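Superoxide dismutase [Fe] (Sulfolobus solfataricus, PDB 1WB7) catalyses the conversion of superoxide radicals to hydrogen peroxide and oxygen, using one iron ion bound in each subunit of a homotetramer. Local coordinates at residues A[84-89]-A[163-168]; A[103-108]-A[198-203]; A[121-126]-A[167-172]; A[136-141]-A[147-152]. The protein carries 1 engineered substitution. All coordinates share one frame; numbering follows the deposited sequence.

Overall arrangement
Strand 165-170 carries one side of both interaction 1 and interaction 3, which share Leu167 and Ile168 and supply two ligands of the iron, His84 and Asp170. The two contacts lie about 12 Å apart between centres. Interaction 4 forms the hairpin 134-140/147-153, with strand 134-140 in the middle of a three-stranded antiparallel sheet and 165-170 along its other edge. Interaction 2 crosses helices 103-113 and 197-205, about 17 Å from interaction 3 between centres. In chain order the segments run 84-89, 103-108, 121-126, 136-141, 147-152, 163-168, 167-172 and 198-203. The sheet thus joins the helical packing of the C-terminal domain to the metal site and to helix 67-89 of the alpha-hairpin domain.

Interaction 1 (A[84-89]-A[163-168]); sequences HALYWE and IPIILI. With FE (Fe (III) ion), chain C.
Ile168 presses its CG2 methyl against the backbone of helix 67-89, 3.7 Å from Tyr87 CA and 3.8 Å from Leu86 C. That methyl stands between the backbone N and carbonyl carbon of its own residue, while CG1 is turned anti to the N (chi1 179°). The Tyr87 ring presents its edge to the Ile168 carbonyl, with CD1 3.8 Å from O in the ring plane; its hydroxyl is hydrogen-bonded to Tyr187. This is the buried, many-contact part. Here the last turn of helix 67-89, in the alpha-hairpin domain, lies on strand 165-170 of the C-terminal domain, outermost in this chain's sheet, the two-domain build of the iron/manganese superoxide dismutases, and a classic beta bulge at Ile166 and Leu167 opposite Leu138 interrupts that strand. His84, one turn back, points away from the strand and binds iron through NE2 at 2.1 Å, in company with His33, Asp170, His174 and a water; Gly80 O accepts from its ND1. The outer side rests on less: partly exposed Leu86 crosses Ile165 at right angles in a single methyl contact, CD1 to CD1 3.7 Å, with Lys203 of the same chain and Glu162 of the second subunit packed on it.

Interaction 2 (A[103-108]-A[198-203]); sequences GALADL and DAAEKK
Glu201 brings the flat group of this contact, a carboxylate with Gly103 N and a bridging water on one side of its plane, both well out of it. OE1 takes a hydrogen bond of 2.9 Å from the water, which in turn accepts from Leu105 N at 2.7 Å; Gly103 N, though 3.1 Å from OE1, is badly angled for a bond. OE2 accepts from Gly102 N. OE2 directly and OE1 through the water thus serve amide groups near the start of helix 103-113, where the helix dipole would favour a negative charge. The methylene below the carboxylate, Glu201 CG, lies 3.9 Å from Leu105 CB. Leu105 CG swings to the far side from its N (chi1 -179°), which sets CD2 against Ala200 CB at 3.7 Å. Gly103 has a positive phi and would clash with OE1 if it bore a CB. With an alanine in place of Glu201, Gly102 N and the water would probably lose their acceptor and Leu105 CB its apolar neighbour. The axes of the two helical segments pass 8.5 Å apart at 88°. Leu105 also meets Trp197 and Leu204 of helix 197-205 and Leu147 of strand 147-153, and Ala200 rests on Ile166 of strand 165-170.

Interaction 3 (A[121-126]-A[167-172]); sequences QVFTET and LILDEF. With FE (Fe (III) ion), chain C.
Phe123 takes the CD1 methyl of Leu167 over the centre of one ring face, CZ to CD1 4.2 Å, while Leu169 CD2 comes at it obliquely, 4.4 Å from CE2. The phenyl ring reaches the strand because CG is turned away from the backbone N (chi1 -167°), sending it out from helix 116-128. Leu167 has an unusual first torsion of -124°, midway between staggered positions, and is further enclosed by Leu138, Val195 and Trp191. Leu169 also packs on Tyr187 and Trp191 of helix 184-191. In the helix, Thr126 OG1 and N reach Val122 O from opposite faces of its plane, the hydroxyl at 2.8 Å, which fixes the threonine side chain close to Ile149. Farther along the strand the two carboxylate oxygens of Asp170 do different work. OD2 binds iron at 1.9 Å. OD1 accepts from Phe172 N at 2.9 Å in an Asx turn, the donor lying above the carboxylate plane and the N-H...O angle nearly straight at 171°; the iron-bound water adds a weak bond to it. An apolar, loosely spaced contact thus seats the strand on the helix, while metal and backbone together restrict rotation of the Asp170 carboxylate.

Interaction 4 (A[136-141]-A[147-152]); sequences AVLYYD and LQIMTF
Tyr139 and Phe152 meet from opposite directions beside Val137, the tyrosine hydroxyl oxygen reaching the edge of the phenyl ring 3.0 Å from CZ. Val137 CG2 packs against both: it lies over one face of the Tyr139 ring, offset toward the rim, and is 3.6 Å from Phe152 CZ. Met150 CB supports the same cluster, 3.9 Å from Tyr139 CE2. On the other side of the sheet Leu138, its side chain leaving opposite the backbone N (chi1 180°), places CD1 3.8 Å from Ile149 CG1 and next to Leu147 CB, while Leu147 CD2 touches the edge of the Tyr140 ring. These pairs are set by a beta hairpin, the antiparallel strands 134-140 and 147-153, with segment directions 153° apart. Val137 and Met150 form a hydrogen-bonded pair, in which Val137 N donates to Met150 O at 2.8 Å and 170° and Met150 N returns a bond to Val137 O. Tyr139 N gives a further bond of 2.7 Å to Gln148 O, but the reverse bond is weak. Gln148 bends back so that NE2 reaches Ile149 O at 2.9 Å in the carbonyl plane. Tyr139 OH is hydrogen-bonded to Ile160 N, fixing the ring's far end; a leucine in place of Tyr139 would probably leave that amide without its partner and open a gap beside Phe152 and Val137. Beyond this shell, Phe152 stacks on His159, Ile149 and Thr151 rest on Thr126 of helix 116-128, and Gln148 and Met150 pack on Ile78 and Thr75 of the second subunit.

Interaction 1 (A[84-89]-A[163-168])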
# COMPACT_ATOMS: atom_id res chain seq x y z
N HIS A 84 -10.70 12.27 10.69
CA HIS A 84 -10.48 13.49 11.44
C HIS A 84 -11.72 13.82 12.27
O HIS A 84 -11.61 14.28 13.41
CB HIS A 84 -10.14 14.66 10.50
CG HIS A 84 -8.72 14.64 10.02
ND1 HIS A 84 -8.28 13.84 8.99
CD2 HIS A 84 -7.62 15.29 10.48
CE1 HIS A 84 -6.98 14.01 8.82
NE2 HIS A 84 -6.55 14.88 9.71
N ALA A 85 -12.90 13.55 11.71
CA ALA A 85 -14.14 13.80 12.43
C ALA A 85 -14.18 12.95 13.69
O ALA A 85 -14.67 13.38 14.73
CB ALA A 85 -15.34 13.48 11.53
N LEU A 86 -13.66 11.73 13.60
CA LEU A 86 -13.62 10.85 14.76
C LEU A 86 -12.57 11.36 15.73
O LEU A 86 -12.77 11.35 16.94
CB LEU A 86 -13.27 9.42 14.34
CG LEU A 86 -14.32 8.62 13.57
CD1 LEU A 86 -13.75 7.26 13.25
CD2 LEU A 86 -15.61 8.50 14.39
N TYR A 87 -11.45 11.81 15.17
CA TYR A 87 -10.33 12.32 15.95
C TYR A 87 -10.73 13.47 16.87
O TYR A 87 -10.42 13.44 18.06
CB TYR A 87 -9.24 12.76 14.98
CG TYR A 87 -7.98 13.30 15.63
CD1 TYR A 87 -7.23 12.52 16.51
CD2 TYR A 87 -7.51 14.57 15.30
CE1 TYR A 87 -6.03 13.00 17.04
CE2 TYR A 87 -6.32 15.06 15.82
CZ TYR A 87 -5.58 14.27 16.68
OH TYR A 87 -4.39 14.74 17.17
N TRP A 88 -11.43 14.47 16.33
CA TRP A 88 -11.86 15.63 17.12
C TRP A 88 -12.77 15.21 18.28
O TRP A 88 -12.60 15.68 19.40
CB TRP A 88 -12.63 16.63 16.26
CG TRP A 88 -11.91 17.08 15.04
CD1 TRP A 88 -12.41 17.16 13.78
CD2 TRP A 88 -10.54 17.50 14.95
NE1 TRP A 88 -11.44 17.58 12.90
CE2 TRP A 88 -10.28 17.80 13.60
CE3 TRP A 88 -9.50 17.64 15.89
CZ2 TRP A 88 -9.03 18.24 13.15
CZ3 TRP A 88 -8.25 18.08 15.44
CH2 TRP A 88 -8.03 18.37 14.09
N GLU A 89 -13.73 14.34 17.99
CA GLU A 89 -14.68 13.88 18.99
C GLU A 89 -14.05 12.90 19.98
O GLU A 89 -14.59 12.65 21.05
CB GLU A 89 -15.87 13.20 18.32
CG GLU A 89 -16.76 14.09 17.47
CD GLU A 89 -17.45 15.19 18.28
OE1 GLU A 89 -17.77 14.96 19.47
OE2 GLU A 89 -17.70 16.27 17.71
N ILE A 163 -16.17 -2.66 11.23
CA ILE A 163 -16.22 -2.45 12.67
C ILE A 163 -15.90 -1.02 13.12
O ILE A 163 -15.16 -0.29 12.45
CB ILE A 163 -15.32 -3.45 13.44
CG1 ILE A 163 -13.87 -3.34 12.98
CG2 ILE A 163 -15.83 -4.87 13.22
CD1 ILE A 163 -12.97 -4.33 13.65
N PRO A 164 -16.48 -0.60 14.26
CA PRO A 164 -16.31 0.73 14.84
C PRO A 164 -14.98 1.04 15.51
O PRO A 164 -14.36 0.19 16.16
CB PRO A 164 -17.48 0.82 15.81
CG PRO A 164 -17.58 -0.58 16.32
CD PRO A 164 -17.46 -1.39 15.04
N ILE A 165 -14.55 2.29 15.35
CA ILE A 165 -13.33 2.80 15.94
C ILE A 165 -13.72 3.42 17.28
O ILE A 165 -14.63 4.26 17.35
CB ILE A 165 -12.70 3.88 15.03
CG1 ILE A 165 -12.13 3.21 13.77
CG2 ILE A 165 -11.63 4.68 15.78
CD1 ILE A 165 -11.82 4.17 12.64
N ILE A 166 -13.05 2.99 18.35
CA ILE A 166 -13.36 3.48 19.68
C ILE A 166 -12.34 4.52 20.11
O ILE A 166 -12.67 5.53 20.73
CB ILE A 166 -13.36 2.33 20.69
CG1 ILE A 166 -14.37 1.27 20.25
CG2 ILE A 166 -13.68 2.84 22.09
CD1 ILE A 166 -15.78 1.81 20.11
N LEU A 167 -11.09 4.25 19.78
CA LEU A 167 -9.97 5.12 20.10
C LEU A 167 -9.26 5.43 18.78
O LEU A 167 -9.04 4.54 17.98
CB LEU A 167 -8.99 4.40 21.03
CG LEU A 167 -8.58 4.97 22.38
CD1 LEU A 167 -7.29 4.28 22.81
CD2 LEU A 167 -8.38 6.48 22.30
N ILE A 168 -8.92 6.69 18.56
CA ILE A 168 -8.22 7.03 17.33
C ILE A 168 -7.16 8.10 17.56
O ILE A 168 -7.43 9.14 18.16
CB ILE A 168 -9.21 7.49 16.22
CG1 ILE A 168 -8.42 7.85 14.95
CG2 ILE A 168 -10.06 8.66 16.70
CD1 ILE A 168 -9.26 7.89 13.69
FE FE C . -4.60 14.90 10.57
O HOH W 1 -4.05 13.02 9.23

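Interaction 2 (A[103-108]-A[198-203])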
# COMPACT_ATOMS: atom_id res chain seq x y z
N GLY A 103 -16.79 1.99 33.11
CA GLY A 103 -17.81 1.15 32.52
C GLY A 103 -17.35 -0.10 31.78
O GLY A 103 -16.33 -0.70 32.12
N ALA A 104 -18.13 -0.48 30.77
CA ALA A 104 -17.84 -1.66 29.97
C ALA A 104 -16.48 -1.60 29.29
O ALA A 104 -15.78 -2.62 29.19
CB ALA A 104 -18.94 -1.85 28.92
N LEU A 105 -16.10 -0.42 28.81
CA LEU A 105 -14.81 -0.27 28.14
C LEU A 105 -13.67 -0.69 29.06
O LEU A 105 -12.80 -1.46 28.67
CB LEU A 105 -14.63 1.18 27.67
CG LEU A 105 -13.34 1.51 26.91
CD1 LEU A 105 -13.10 0.48 25.81
CD2 LEU A 105 -13.46 2.92 26.31
N ALA A 106 -13.70 -0.20 30.30
CA ALA A 106 -12.66 -0.53 31.27
C ALA A 106 -12.64 -2.03 31.53
O ALA A 106 -11.57 -2.64 31.60
CB ALA A 106 -12.89 0.22 32.57
N ASP A 107 -13.82 -2.64 31.65
CA ASP A 107 -13.89 -4.07 31.92
C ASP A 107 -13.29 -4.87 30.77
O ASP A 107 -12.50 -5.79 30.99
CB ASP A 107 -15.34 -4.51 32.16
CG ASP A 107 -15.43 -5.97 32.60
OD1 ASP A 107 -14.72 -6.36 33.55
OD2 ASP A 107 -16.22 -6.73 32.00
N LEU A 108 -13.67 -4.52 29.54
CA LEU A 108 -13.14 -5.23 28.38
C LEU A 108 -11.62 -5.08 28.33
O LEU A 108 -10.91 -6.04 28.05
CB LEU A 108 -13.74 -4.68 27.07
CG LEU A 108 -15.17 -5.08 26.71
CD1 LEU A 108 -15.51 -4.54 25.33
CD2 LEU A 108 -15.29 -6.60 26.72
N ASP A 198 -15.02 9.22 28.01
CA ASP A 198 -16.47 9.16 28.17
C ASP A 198 -17.13 8.94 26.81
O ASP A 198 -18.03 8.10 26.67
CB ASP A 198 -17.01 10.45 28.80
CG ASP A 198 -16.68 10.56 30.28
OD1 ASP A 198 -16.97 11.63 30.87
OD2 ASP A 198 -16.13 9.59 30.85
N ALA A 199 -16.69 9.68 25.80
CA ALA A 199 -17.26 9.52 24.46
C ALA A 199 -16.97 8.10 24.00
O ALA A 199 -17.83 7.45 23.39
CB ALA A 199 -16.64 10.53 23.49
N ALA A 200 -15.77 7.61 24.30
CA ALA A 200 -15.38 6.26 23.92
C ALA A 200 -16.32 5.22 24.54
O ALA A 200 -16.80 4.32 23.86
CB ALA A 200 -13.94 5.98 24.35
N GLU A 201 -16.58 5.36 25.84
CA GLU A 201 -17.47 4.43 26.55
C GLU A 201 -18.86 4.51 25.95
O GLU A 201 -19.55 3.49 25.80
CB GLU A 201 -17.55 4.78 28.04
CG GLU A 201 -16.31 4.44 28.85
CD GLU A 201 -16.55 4.57 30.34
OE1 GLU A 201 -17.55 4.00 30.83
OE2 GLU A 201 -15.74 5.24 31.02
N LYS A 202 -19.28 5.73 25.62
CA LYS A 202 -20.59 5.97 25.03
C LYS A 202 -20.70 5.26 23.68
O LYS A 202 -21.69 4.59 23.41
CB LYS A 202 -20.81 7.47 24.85
CG LYS A 202 -22.23 7.94 25.10
CD LYS A 202 -22.23 9.19 25.97
CE LYS A 202 -21.49 8.93 27.29
NZ LYS A 202 -21.25 10.16 28.10
N LYS A 203 -19.69 5.41 22.83
CA LYS A 203 -19.72 4.76 21.52
C LYS A 203 -19.72 3.24 21.67
O LYS A 203 -20.48 2.55 20.99
CB LYS A 203 -18.53 5.20 20.66
CG LYS A 203 -18.60 4.68 19.23
CD LYS A 203 -17.54 5.32 18.35
CE LYS A 203 -17.69 4.89 16.90
NZ LYS A 203 -16.66 5.53 16.03
O HOH W 2 -17.79 1.62 29.11

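Interaction 3 (A[121-126]-A[167-172])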
# COMPACT_ATOMS: atom_id res chain seq x y z
N GLN A 121 0.48 0.85 27.46
CA GLN A 121 1.83 0.49 27.02
C GLN A 121 1.82 -0.13 25.64
O GLN A 121 2.56 0.30 24.75
CB GLN A 121 2.46 -0.51 27.98
CG GLN A 121 2.80 0.02 29.35
CD GLN A 121 3.59 -0.98 30.15
OE1 GLN A 121 3.16 -2.12 30.34
NE2 GLN A 121 4.76 -0.58 30.63
N VAL A 122 1.00 -1.15 25.46
CA VAL A 122 0.91 -1.85 24.18
C VAL A 122 0.44 -0.92 23.06
O VAL A 122 0.94 -1.00 21.94
CB VAL A 122 -0.03 -3.06 24.27
CG1 VAL A 122 -0.18 -3.73 22.92
CG2 VAL A 122 0.52 -4.05 25.29
N PHE A 123 -0.51 -0.04 23.36
CA PHE A 123 -1.03 0.88 22.35
C PHE A 123 0.04 1.89 21.96
O PHE A 123 0.23 2.19 20.78
CB PHE A 123 -2.25 1.64 22.88
CG PHE A 123 -3.02 2.36 21.81
CD1 PHE A 123 -3.92 1.68 21.00
CD2 PHE A 123 -2.81 3.72 21.58
CE1 PHE A 123 -4.61 2.33 19.98
CE2 PHE A 123 -3.49 4.38 20.56
CZ PHE A 123 -4.39 3.69 19.76
N THR A 124 0.72 2.43 22.96
CA THR A 124 1.76 3.41 22.73
C THR A 124 2.87 2.78 21.90
O THR A 124 3.38 3.38 20.96
CB THR A 124 2.30 3.92 24.08
OG1 THR A 124 1.25 4.59 24.78
CG2 THR A 124 3.46 4.89 23.88
N GLU A 125 3.23 1.55 22.25
CA GLU A 125 4.27 0.82 21.55
C GLU A 125 3.88 0.59 20.10
O GLU A 125 4.69 0.77 19.19
CB GLU A 125 4.49 -0.53 22.25
CG GLU A 125 5.57 -1.40 21.63
CD GLU A 125 5.55 -2.82 22.19
OE1 GLU A 125 4.98 -3.02 23.28
OE2 GLU A 125 6.12 -3.72 21.54
N THR A 126 2.64 0.19 19.88
CA THR A 126 2.15 -0.08 18.54
C THR A 126 2.05 1.20 17.73
O THR A 126 2.40 1.23 16.56
CB THR A 126 0.78 -0.79 18.59
OG1 THR A 126 0.91 -2.01 19.34
CG2 THR A 126 0.30 -1.13 17.20
N LEU A 167 -11.09 4.25 19.78
CA LEU A 167 -9.97 5.12 20.10
C LEU A 167 -9.26 5.43 18.78
O LEU A 167 -9.04 4.54 17.98
CB LEU A 167 -8.99 4.40 21.03
CG LEU A 167 -8.58 4.97 22.38
CD1 LEU A 167 -7.29 4.28 22.81
CD2 LEU A 167 -8.38 6.48 22.30
N ILE A 168 -8.92 6.69 18.56
CA ILE A 168 -8.22 7.03 17.33
C ILE A 168 -7.16 8.10 17.56
O ILE A 168 -7.43 9.14 18.16
CB ILE A 168 -9.21 7.49 16.22
CG1 ILE A 168 -8.42 7.85 14.95
CG2 ILE A 168 -10.06 8.66 16.70
CD1 ILE A 168 -9.26 7.89 13.69
N LEU A 169 -5.95 7.81 17.09
CA LEU A 169 -4.83 8.74 17.22
C LEU A 169 -4.25 9.09 15.85
O LEU A 169 -3.84 8.21 15.10
CB LEU A 169 -3.73 8.10 18.08
CG LEU A 169 -2.37 8.80 18.13
CD1 LEU A 169 -2.52 10.18 18.76
CD2 LEU A 169 -1.39 7.94 18.93
N ASP A 170 -4.23 10.38 15.53
CA ASP A 170 -3.69 10.84 14.25
C ASP A 170 -2.16 10.85 14.31
O ASP A 170 -1.56 11.48 15.18
CB ASP A 170 -4.19 12.26 13.94
CG ASP A 170 -3.80 12.72 12.55
OD1 ASP A 170 -3.03 12.01 11.86
OD2 ASP A 170 -4.25 13.81 12.13
N GLU A 171 -1.53 10.16 13.36
CA GLU A 171 -0.08 10.12 13.33
C GLU A 171 0.56 10.75 12.10
O GLU A 171 1.70 10.45 11.77
CB GLU A 171 0.42 8.69 13.52
CG GLU A 171 0.11 8.13 14.91
CD GLU A 171 0.81 6.81 15.17
OE1 GLU A 171 2.05 6.79 15.27
OE2 GLU A 171 0.10 5.78 15.27
N PHE A 172 -0.19 11.59 11.39
CA PHE A 172 0.38 12.29 10.25
C PHE A 172 1.23 13.35 10.93
O PHE A 172 0.94 13.75 12.05
CB PHE A 172 -0.70 12.97 9.40
CG PHE A 172 -1.11 12.16 8.20
CD1 PHE A 172 -1.77 10.94 8.36
CD2 PHE A 172 -0.83 12.61 6.91
CE1 PHE A 172 -2.14 10.18 7.24
CE2 PHE A 172 -1.19 11.85 5.79
CZ PHE A 172 -1.85 10.63 5.96
FE FE C . -4.60 14.90 10.57
O HOH W 1 -4.05 13.02 9.23

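Interaction 4 (A[136-141]-A[147-152])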
# COMPACT_ATOMS: atom_id res chain seq x y z
N ALA A 136 -3.38 5.31 14.54
CA ALA A 136 -3.36 4.19 15.47
C ALA A 136 -4.79 4.20 16.02
O ALA A 136 -5.28 5.24 16.46
CB ALA A 136 -2.36 4.43 16.58
N VAL A 137 -5.46 3.06 15.96
CA VAL A 137 -6.83 3.00 16.45
C VAL A 137 -7.09 1.76 17.30
O VAL A 137 -6.37 0.77 17.23
CB VAL A 137 -7.87 2.97 15.30
CG1 VAL A 137 -7.73 4.21 14.42
CG2 VAL A 137 -7.71 1.71 14.47
N LEU A 138 -8.15 1.85 18.09
CA LEU A 138 -8.59 0.73 18.90
C LEU A 138 -9.98 0.44 18.37
O LEU A 138 -10.87 1.30 18.44
CB LEU A 138 -8.67 1.09 20.38
CG LEU A 138 -9.14 -0.11 21.22
CD1 LEU A 138 -8.10 -1.22 21.10
CD2 LEU A 138 -9.32 0.30 22.68
N TYR A 139 -10.14 -0.74 17.79
CA TYR A 139 -11.43 -1.15 17.25
C TYR A 139 -12.17 -1.96 18.28
O TYR A 139 -11.59 -2.51 19.22
CB TYR A 139 -11.26 -2.09 16.06
CG TYR A 139 -10.91 -1.49 14.73
CD1 TYR A 139 -11.81 -0.66 14.07
CD2 TYR A 139 -9.72 -1.81 14.10
CE1 TYR A 139 -11.52 -0.17 12.80
CE2 TYR A 139 -9.42 -1.34 12.82
CZ TYR A 139 -10.33 -0.52 12.18
OH TYR A 139 -10.06 -0.07 10.91
N TYR A 140 -13.48 -2.03 18.10
CA TYR A 140 -14.28 -2.91 18.91
C TYR A 140 -14.80 -3.83 17.82
O TYR A 140 -15.64 -3.43 17.01
CB TYR A 140 -15.47 -2.23 19.59
CG TYR A 140 -16.33 -3.28 20.26
CD1 TYR A 140 -15.79 -4.12 21.24
CD2 TYR A 140 -17.64 -3.50 19.86
CE1 TYR A 140 -16.53 -5.17 21.78
CE2 TYR A 140 -18.40 -4.55 20.41
CZ TYR A 140 -17.83 -5.38 21.36
OH TYR A 140 -18.54 -6.45 21.86
N ASP A 141 -14.28 -5.04 17.76
CA ASP A 141 -14.74 -5.97 16.75
C ASP A 141 -16.06 -6.54 17.26
O ASP A 141 -16.10 -7.26 18.25
CB ASP A 141 -13.73 -7.10 16.55
CG ASP A 141 -14.15 -8.06 15.47
OD1 ASP A 141 -13.57 -9.17 15.40
OD2 ASP A 141 -15.06 -7.71 14.69
N LEU A 147 -11.12 -5.93 21.48
CA LEU A 147 -10.74 -4.53 21.35
C LEU A 147 -9.43 -4.68 20.56
O LEU A 147 -8.37 -4.88 21.14
CB LEU A 147 -10.49 -3.90 22.72
CG LEU A 147 -11.73 -3.62 23.56
CD1 LEU A 147 -11.33 -3.14 24.96
CD2 LEU A 147 -12.60 -2.57 22.86
N GLN A 148 -9.54 -4.62 19.24
CA GLN A 148 -8.40 -4.80 18.33
C GLN A 148 -7.61 -3.54 18.00
O GLN A 148 -8.16 -2.57 17.46
CB GLN A 148 -8.90 -5.45 17.03
CG GLN A 148 -7.82 -5.73 15.99
CD GLN A 148 -6.81 -6.75 16.46
OE1 GLN A 148 -7.15 -7.91 16.72
NE2 GLN A 148 -5.55 -6.34 16.58
N ILE A 149 -6.32 -3.57 18.32
CA ILE A 149 -5.44 -2.45 18.02
C ILE A 149 -5.03 -2.54 16.55
O ILE A 149 -4.88 -3.63 16.00
CB ILE A 149 -4.17 -2.48 18.89
CG1 ILE A 149 -4.52 -2.13 20.34
CG2 ILE A 149 -3.14 -1.51 18.35
CD1 ILE A 149 -3.36 -2.35 21.31
N MET A 150 -4.84 -1.39 15.91
CA MET A 150 -4.43 -1.38 14.51
C MET A 150 -3.78 -0.06 14.15
O MET A 150 -4.12 0.98 14.72
CB MET A 150 -5.64 -1.62 13.61
CG MET A 150 -5.34 -1.67 12.11
SD MET A 150 -4.14 -2.94 11.65
CE MET A 150 -4.92 -4.41 12.34
N THR A 151 -2.83 -0.11 13.23
CA THR A 151 -2.19 1.11 12.74
C THR A 151 -2.55 1.21 11.26
O THR A 151 -2.49 0.21 10.53
CB THR A 151 -0.63 1.10 12.90
OG1 THR A 151 -0.09 -0.10 12.33
CG2 THR A 151 -0.23 1.21 14.37
N PHE A 152 -2.94 2.40 10.84
CA PHE A 152 -3.29 2.66 9.44
C PHE A 152 -2.08 3.35 8.81
O PHE A 152 -1.36 4.08 9.48
CB PHE A 152 -4.45 3.66 9.32
CG PHE A 152 -5.77 3.19 9.88
CD1 PHE A 152 -6.82 4.09 10.03
CD2 PHE A 152 -5.96 1.86 10.27
CE1 PHE A 152 -8.05 3.69 10.56
CE2 PHE A 152 -7.18 1.45 10.80
CZ PHE A 152 -8.23 2.36 10.95